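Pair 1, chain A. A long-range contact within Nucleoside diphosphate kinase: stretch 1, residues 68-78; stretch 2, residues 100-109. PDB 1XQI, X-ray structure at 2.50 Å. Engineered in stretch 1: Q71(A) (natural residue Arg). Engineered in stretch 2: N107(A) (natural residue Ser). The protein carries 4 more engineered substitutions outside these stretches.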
# COMPACT_ATOMS: atom_id res chain seq x y z
N GLU A 68 9.02 32.21 2.58
CA GLU A 68 8.08 32.36 1.47
C GLU A 68 6.85 31.47 1.67
O GLU A 68 5.73 31.95 1.69
CB GLU A 68 8.82 32.03 0.18
CG GLU A 68 8.02 32.10 -1.09
CD GLU A 68 8.83 31.47 -2.22
OE1 GLU A 68 9.36 32.22 -3.08
OE2 GLU A 68 8.98 30.22 -2.20
N TRP A 69 7.09 30.17 1.86
CA TRP A 69 6.03 29.22 2.14
C TRP A 69 5.22 29.50 3.41
O TRP A 69 3.99 29.38 3.40
CB TRP A 69 6.61 27.83 2.26
CG TRP A 69 5.55 26.76 2.30
CD1 TRP A 69 4.92 26.18 1.22
CD2 TRP A 69 4.99 26.13 3.47
NE1 TRP A 69 4.03 25.24 1.66
CE2 TRP A 69 4.05 25.19 3.03
CE3 TRP A 69 5.19 26.29 4.85
CZ2 TRP A 69 3.31 24.39 3.92
CZ3 TRP A 69 4.45 25.50 5.74
CH2 TRP A 69 3.53 24.56 5.26
N LEU A 70 5.91 29.85 4.49
CA LEU A 70 5.25 30.19 5.77
C LEU A 70 4.36 31.40 5.60
O LEU A 70 3.20 31.35 5.95
CB LEU A 70 6.29 30.47 6.88
CG LEU A 70 7.15 29.29 7.27
CD1 LEU A 70 8.23 29.74 8.17
CD2 LEU A 70 6.33 28.23 7.92
N GLN A 71 4.94 32.46 5.02
CA GLN A 71 4.23 33.69 4.69
C GLN A 71 2.90 33.42 3.99
O GLN A 71 1.83 33.87 4.46
CB GLN A 71 5.13 34.63 3.87
CG GLN A 71 4.53 36.02 3.56
CD GLN A 71 5.59 37.02 3.07
OE1 GLN A 71 6.50 37.42 3.81
NE2 GLN A 71 5.46 37.44 1.82
N SER A 72 2.95 32.66 2.90
CA SER A 72 1.74 32.48 2.09
C SER A 72 0.70 31.60 2.80
O SER A 72 -0.50 31.91 2.76
CB SER A 72 2.08 32.03 0.65
OG SER A 72 2.33 30.63 0.56
N ALA A 73 1.16 30.53 3.49
CA ALA A 73 0.27 29.70 4.33
C ALA A 73 -0.46 30.60 5.32
O ALA A 73 -1.68 30.45 5.54
CB ALA A 73 1.05 28.65 5.04
N GLY A 74 0.28 31.57 5.86
CA GLY A 74 -0.24 32.57 6.80
C GLY A 74 -1.28 33.56 6.31
O GLY A 74 -2.24 33.84 7.04
N GLN A 75 -1.07 34.10 5.11
CA GLN A 75 -2.04 35.01 4.47
C GLN A 75 -3.41 34.34 4.21
O GLN A 75 -4.45 34.93 4.48
CB GLN A 75 -1.45 35.57 3.17
CG GLN A 75 -0.83 36.97 3.33
CD GLN A 75 0.46 37.15 2.51
OE1 GLN A 75 1.44 37.74 3.00
NE2 GLN A 75 0.47 36.63 1.27
N LYS A 76 -3.39 33.11 3.72
CA LYS A 76 -4.61 32.35 3.44
C LYS A 76 -5.46 32.20 4.71
O LYS A 76 -6.67 32.48 4.67
CB LYS A 76 -4.24 31.01 2.78
CG LYS A 76 -5.29 29.91 2.78
CD LYS A 76 -4.93 28.82 1.72
CE LYS A 76 -5.32 27.41 2.18
NZ LYS A 76 -6.67 27.36 2.82
N LEU A 77 -4.83 31.83 5.83
CA LEU A 77 -5.52 31.76 7.13
C LEU A 77 -6.03 33.13 7.60
O LEU A 77 -7.12 33.23 8.19
CB LEU A 77 -4.64 31.11 8.21
CG LEU A 77 -5.19 31.00 9.66
CD1 LEU A 77 -6.57 30.31 9.74
CD2 LEU A 77 -4.24 30.28 10.59
N LEU A 78 -5.24 34.17 7.35
CA LEU A 78 -5.59 35.53 7.72
C LEU A 78 -6.79 36.04 6.92
O LEU A 78 -7.69 36.68 7.48
CB LEU A 78 -4.39 36.49 7.61
CG LEU A 78 -3.24 36.37 8.64
CD1 LEU A 78 -2.13 37.30 8.28
CD2 LEU A 78 -3.69 36.60 10.08
N VAL A 100 2.18 33.03 11.79
CA VAL A 100 0.95 32.26 11.52
C VAL A 100 1.27 30.98 10.70
O VAL A 100 0.78 29.92 11.02
CB VAL A 100 -0.15 33.15 10.81
CG1 VAL A 100 -1.34 32.32 10.41
CG2 VAL A 100 -0.59 34.30 11.69
N GLY A 101 2.10 31.10 9.67
CA GLY A 101 2.63 29.96 8.96
C GLY A 101 3.33 28.95 9.87
O GLY A 101 3.26 27.72 9.63
N ARG A 102 3.97 29.42 10.93
CA ARG A 102 4.66 28.50 11.84
C ARG A 102 3.63 27.79 12.72
O ARG A 102 3.80 26.62 13.07
CB ARG A 102 5.76 29.20 12.66
CG ARG A 102 6.95 29.67 11.83
CD ARG A 102 8.10 30.36 12.62
NE ARG A 102 9.38 29.95 12.02
CZ ARG A 102 10.24 30.77 11.44
NH1 ARG A 102 9.98 32.09 11.42
NH2 ARG A 102 11.36 30.28 10.91
N ILE A 103 2.55 28.48 13.04
CA ILE A 103 1.47 27.89 13.83
C ILE A 103 0.73 26.82 13.02
O ILE A 103 0.48 25.71 13.54
CB ILE A 103 0.48 28.97 14.41
CG1 ILE A 103 1.21 29.92 15.37
CG2 ILE A 103 -0.68 28.30 15.11
CD1 ILE A 103 0.31 30.81 16.20
N ILE A 104 0.38 27.16 11.77
CA ILE A 104 -0.18 26.19 10.82
C ILE A 104 0.74 24.97 10.64
O ILE A 104 0.27 23.82 10.67
CB ILE A 104 -0.38 26.82 9.40
CG1 ILE A 104 -1.40 27.98 9.44
CG2 ILE A 104 -0.74 25.72 8.36
CD1 ILE A 104 -1.46 28.73 8.14
N LYS A 105 2.04 25.22 10.45
CA LYS A 105 2.97 24.10 10.31
C LYS A 105 2.92 23.15 11.53
O LYS A 105 2.96 21.93 11.37
CB LYS A 105 4.40 24.57 9.99
CG LYS A 105 5.41 23.43 9.85
CD LYS A 105 6.56 23.82 8.95
CE LYS A 105 7.65 22.80 9.01
NZ LYS A 105 8.72 23.14 8.00
N ARG A 106 2.80 23.70 12.74
CA ARG A 106 2.69 22.89 13.97
C ARG A 106 1.41 22.08 14.01
O ARG A 106 1.41 20.96 14.53
CB ARG A 106 2.83 23.76 15.23
CG ARG A 106 4.30 24.05 15.58
CD ARG A 106 4.54 25.24 16.58
NE ARG A 106 3.81 25.03 17.84
CZ ARG A 106 4.12 24.11 18.75
NH1 ARG A 106 5.18 23.31 18.57
NH2 ARG A 106 3.38 23.99 19.86
N ASN A 107 0.35 22.65 13.45
CA ASN A 107 -0.94 21.98 13.36
C ASN A 107 -0.90 20.90 12.28
O ASN A 107 -1.45 19.83 12.44
CB ASN A 107 -2.04 22.99 13.03
CG ASN A 107 -2.44 23.86 14.21
OD1 ASN A 107 -2.10 23.57 15.36
ND2 ASN A 107 -3.21 24.92 13.92
N LEU A 108 -0.24 21.22 11.16
CA LEU A 108 0.03 20.25 10.13
C LEU A 108 0.76 19.04 10.74
O LEU A 108 0.38 17.87 10.50
CB LEU A 108 0.85 20.89 9.02
CG LEU A 108 0.75 20.28 7.63
CD1 LEU A 108 -0.65 19.68 7.36
CD2 LEU A 108 1.11 21.33 6.56
N VAL A 109 1.78 19.32 11.54
CA VAL A 109 2.57 18.27 12.13
C VAL A 109 1.69 17.41 13.01
O VAL A 109 1.70 16.19 12.84
CB VAL A 109 3.87 18.77 12.86
CG1 VAL A 109 4.46 17.67 13.75
CG2 VAL A 109 4.92 19.18 11.85

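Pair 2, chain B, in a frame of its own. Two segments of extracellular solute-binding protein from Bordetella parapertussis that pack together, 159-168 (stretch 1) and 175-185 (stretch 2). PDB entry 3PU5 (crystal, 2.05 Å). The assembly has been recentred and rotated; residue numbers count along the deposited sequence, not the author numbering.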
# COMPACT_ATOMS: atom_id res chain seq x y z
N VAL B 159 -7.74 6.32 4.87
CA VAL B 159 -7.57 7.29 5.95
C VAL B 159 -8.89 7.52 6.68
O VAL B 159 -8.94 7.51 7.91
CB VAL B 159 -7.00 8.62 5.44
CG1 VAL B 159 -6.79 9.60 6.61
CG2 VAL B 159 -5.68 8.38 4.74
N LEU B 160 -9.97 7.73 5.93
CA LEU B 160 -11.30 7.90 6.52
C LEU B 160 -11.70 6.70 7.38
O LEU B 160 -12.30 6.86 8.44
CB LEU B 160 -12.35 8.16 5.44
CG LEU B 160 -12.29 9.54 4.75
CD1 LEU B 160 -13.08 9.52 3.45
CD2 LEU B 160 -12.80 10.63 5.69
N SER B 161 -11.37 5.50 6.92
CA SER B 161 -11.63 4.29 7.72
C SER B 161 -11.02 4.39 9.11
O SER B 161 -11.63 3.95 10.10
CB SER B 161 -11.11 3.04 7.01
OG SER B 161 -11.98 2.66 5.97
N MSE B 162 -9.81 4.94 9.20
CA MSE B 162 -9.17 5.14 10.50
C MSE B 162 -9.97 6.12 11.34
O MSE B 162 -10.04 5.97 12.57
CB MSE B 162 -7.75 5.70 10.35
CG MSE B 162 -6.69 4.67 10.05
SE MSE B 162 -6.21 3.48 11.54
CE MSE B 162 -6.90 4.53 13.00
N PHE B 163 -10.53 7.15 10.69
CA PHE B 163 -11.38 8.10 11.41
C PHE B 163 -12.63 7.39 11.96
O PHE B 163 -13.06 7.64 13.08
CB PHE B 163 -11.81 9.27 10.52
CG PHE B 163 -10.70 10.23 10.19
CD1 PHE B 163 -9.45 10.11 10.77
CD2 PHE B 163 -10.93 11.28 9.30
CE1 PHE B 163 -8.44 11.01 10.46
CE2 PHE B 163 -9.92 12.19 8.98
CZ PHE B 163 -8.67 12.05 9.56
N GLY B 164 -13.20 6.50 11.16
CA GLY B 164 -14.35 5.72 11.61
C GLY B 164 -14.01 4.89 12.83
O GLY B 164 -14.83 4.74 13.74
N LYS B 165 -12.80 4.34 12.87
CA LYS B 165 -12.38 3.49 13.99
C LYS B 165 -12.10 4.31 15.26
O LYS B 165 -12.48 3.92 16.35
CB LYS B 165 -11.14 2.69 13.60
CG LYS B 165 -10.70 1.67 14.65
CD LYS B 165 -9.52 0.86 14.12
CE LYS B 165 -8.69 0.23 15.24
NZ LYS B 165 -7.42 -0.36 14.70
N ILE B 166 -11.42 5.44 15.10
CA ILE B 166 -11.06 6.27 16.25
C ILE B 166 -12.27 6.98 16.86
O ILE B 166 -12.44 7.00 18.08
CB ILE B 166 -9.99 7.32 15.88
CG1 ILE B 166 -8.68 6.63 15.50
CG2 ILE B 166 -9.78 8.30 17.03
CD1 ILE B 166 -7.73 7.52 14.68
N TYR B 167 -13.12 7.53 16.00
CA TYR B 167 -14.26 8.34 16.43
C TYR B 167 -15.61 7.63 16.36
O TYR B 167 -16.62 8.18 16.82
CB TYR B 167 -14.32 9.63 15.61
CG TYR B 167 -13.20 10.60 15.91
CD1 TYR B 167 -13.24 11.40 17.05
CD2 TYR B 167 -12.10 10.71 15.07
CE1 TYR B 167 -12.21 12.29 17.34
CE2 TYR B 167 -11.07 11.59 15.34
CZ TYR B 167 -11.14 12.38 16.47
OH TYR B 167 -10.12 13.26 16.74
N GLY B 168 -15.65 6.44 15.77
CA GLY B 168 -16.90 5.72 15.60
C GLY B 168 -16.79 4.27 16.02
O GLY B 168 -16.00 3.92 16.89
N GLU B 175 -20.37 7.31 8.46
CA GLU B 175 -20.94 8.54 9.01
C GLU B 175 -19.93 9.23 9.91
O GLU B 175 -19.67 10.43 9.76
CB GLU B 175 -22.21 8.24 9.81
CG GLU B 175 -23.41 7.87 8.95
CD GLU B 175 -24.14 9.08 8.39
OE1 GLU B 175 -23.73 10.23 8.72
OE2 GLU B 175 -25.12 8.89 7.64
N ALA B 176 -19.38 8.46 10.84
CA ALA B 176 -18.37 8.98 11.77
C ALA B 176 -17.14 9.47 11.00
O ALA B 176 -16.59 10.54 11.30
CB ALA B 176 -17.98 7.91 12.79
N SER B 177 -16.71 8.69 10.01
CA SER B 177 -15.59 9.06 9.14
C SER B 177 -15.81 10.41 8.47
O SER B 177 -14.97 11.30 8.55
CB SER B 177 -15.37 7.99 8.07
OG SER B 177 -14.94 6.78 8.65
N ILE B 178 -16.94 10.54 7.78
CA ILE B 178 -17.29 11.78 7.11
C ILE B 178 -17.53 12.94 8.10
O ILE B 178 -17.13 14.08 7.84
CB ILE B 178 -18.53 11.58 6.21
CG1 ILE B 178 -18.16 10.68 5.01
CG2 ILE B 178 -19.08 12.92 5.75
CD1 ILE B 178 -17.24 11.34 3.98
N ALA B 179 -18.17 12.64 9.22
CA ALA B 179 -18.41 13.65 10.24
C ALA B 179 -17.10 14.23 10.78
O ALA B 179 -17.02 15.41 11.07
CB ALA B 179 -19.25 13.08 11.38
N THR B 180 -16.08 13.38 10.93
CA THR B 180 -14.77 13.83 11.38
C THR B 180 -14.17 14.80 10.37
O THR B 180 -13.75 15.90 10.73
CB THR B 180 -13.79 12.65 11.58
OG1 THR B 180 -14.30 11.80 12.61
CG2 THR B 180 -12.42 13.14 11.99
N LEU B 181 -14.14 14.40 9.11
CA LEU B 181 -13.57 15.24 8.06
C LEU B 181 -14.36 16.53 7.90
O LEU B 181 -13.80 17.60 7.61
CB LEU B 181 -13.54 14.47 6.73
CG LEU B 181 -12.93 15.22 5.54
CD1 LEU B 181 -11.46 15.55 5.81
CD2 LEU B 181 -13.08 14.37 4.29
N GLU B 182 -15.67 16.44 8.12
CA GLU B 182 -16.53 17.61 8.02
C GLU B 182 -16.12 18.66 9.05
O GLU B 182 -16.20 19.85 8.79
CB GLU B 182 -17.99 17.22 8.19
CG GLU B 182 -18.95 18.36 7.93
CD GLU B 182 -20.40 17.90 7.84
OE1 GLU B 182 -20.72 16.83 8.40
OE2 GLU B 182 -21.20 18.60 7.20
N ARG B 183 -15.68 18.20 10.22
CA ARG B 183 -15.15 19.09 11.26
C ARG B 183 -13.87 19.79 10.81
O ARG B 183 -13.59 20.93 11.18
CB ARG B 183 -14.86 18.29 12.54
CG ARG B 183 -16.11 17.74 13.26
CD ARG B 183 -15.73 16.78 14.38
NE ARG B 183 -14.98 17.48 15.42
CZ ARG B 183 -13.96 16.96 16.09
NH1 ARG B 183 -13.53 15.73 15.83
NH2 ARG B 183 -13.35 17.70 17.01
N MSE B 184 -13.09 19.11 9.98
CA MSE B 184 -11.79 19.63 9.54
C MSE B 184 -11.92 20.49 8.30
O MSE B 184 -11.04 21.31 8.00
CB MSE B 184 -10.82 18.49 9.25
CG MSE B 184 -10.60 17.54 10.42
SE MSE B 184 -9.64 15.94 9.81
CE MSE B 184 -8.05 16.79 9.09
N LYS B 185 -13.02 20.31 7.57
CA LYS B 185 -13.20 20.90 6.24
C LYS B 185 -12.84 22.40 6.11
O LYS B 185 -12.24 22.80 5.11
CB LYS B 185 -14.62 20.64 5.71
CG LYS B 185 -14.80 21.06 4.25
CD LYS B 185 -16.16 20.67 3.69
CE LYS B 185 -17.29 21.41 4.38
NZ LYS B 185 -18.61 21.07 3.78

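Both pairs are two helices that cross at nearly a right angle and very close together. In pair 1 the axes approach to 7.5 Å with 89° between their N-to-C directions; in pair 2 the values are 7.4 Å and 101°. Superposing N, CA and C of 14 central residues gives an RMSD of 0.6 Å, and the buried areas are similar, 511 and 487 Å².

The tightest point lies at different positions along the first helix. In pair 1 the nearest CA atoms are L70(A) CA and G101(A) CA, 4.1 Å apart; in pair 2 G164(B) CA and S177(B) CA are nearest, 4.3 Å apart. G74(A) matches G164(B), so each first helix has glycine here, and in pair 2 an ideal CB on it would lie 2.7 Å from S177(B) OG, a clash.

G101(A) matches S177(B), and here the solutions diverge. Pair 1 places bare backbone against backbone: G101(A) CA lies 3.4 Å from L70(A) O, a CA-H...O contact with 138° at the hydrogen. An ideal CB on G101(A) would fall 2.2 Å from that oxygen. Pair 2 accommodates a serine, whose CB points sideways and whose side chain sits as a knob among L160(B), S161(B), F163(B) and G164(B). S177(B) OG is 2.6 Å from L160(B) O, the carbonyl matching that of L70(A), at hydrogen-bonding distance, although the proton has another acceptor within reach. Pair 1 has no hydrogen bond between its stretches.

At the next turn, I104(A) matches T180(B), with CA atoms 0.3 Å and side-chain centres 0.4 Å apart. I104(A) CD1 reaches A73(A) CB at 4.0 Å, and I104(A) CG1 lies 3.8 Å from L77(A) CD2. In pair 2 a phenylalanine, F163(B), replaces the small A73(A), and the shorter threonine meets its ring: T180(B) CG2 lies over one face, 4.0 Å from the centroid of the F163(B) ring and 27° off the normal. T180(B) OG1 is bonded within its own helix, to A176(B) O at 2.9 Å.

Away from the closest approach the side chains differ more. V100(A) CG1 packs 3.6 Å from L77(A) CD2, whereas the matching A176(B) is smaller and A176(B) CB comes 3.7 Å from G168(B) CA, just beyond the helix end. L108(A) and M184(B) match, and each meets an aromatic ring, but the rings come from different positions of the first helix: W69(A) matches V159(B), and F163(B) matches A73(A). L108(A) CD2 lies at the ring edge, 4.2 Å from W69(A) CH2, while M184(B) SE, the selenium of a selenomethionine, is 3.9 Å from F163(B) CE2 in an oblique approach.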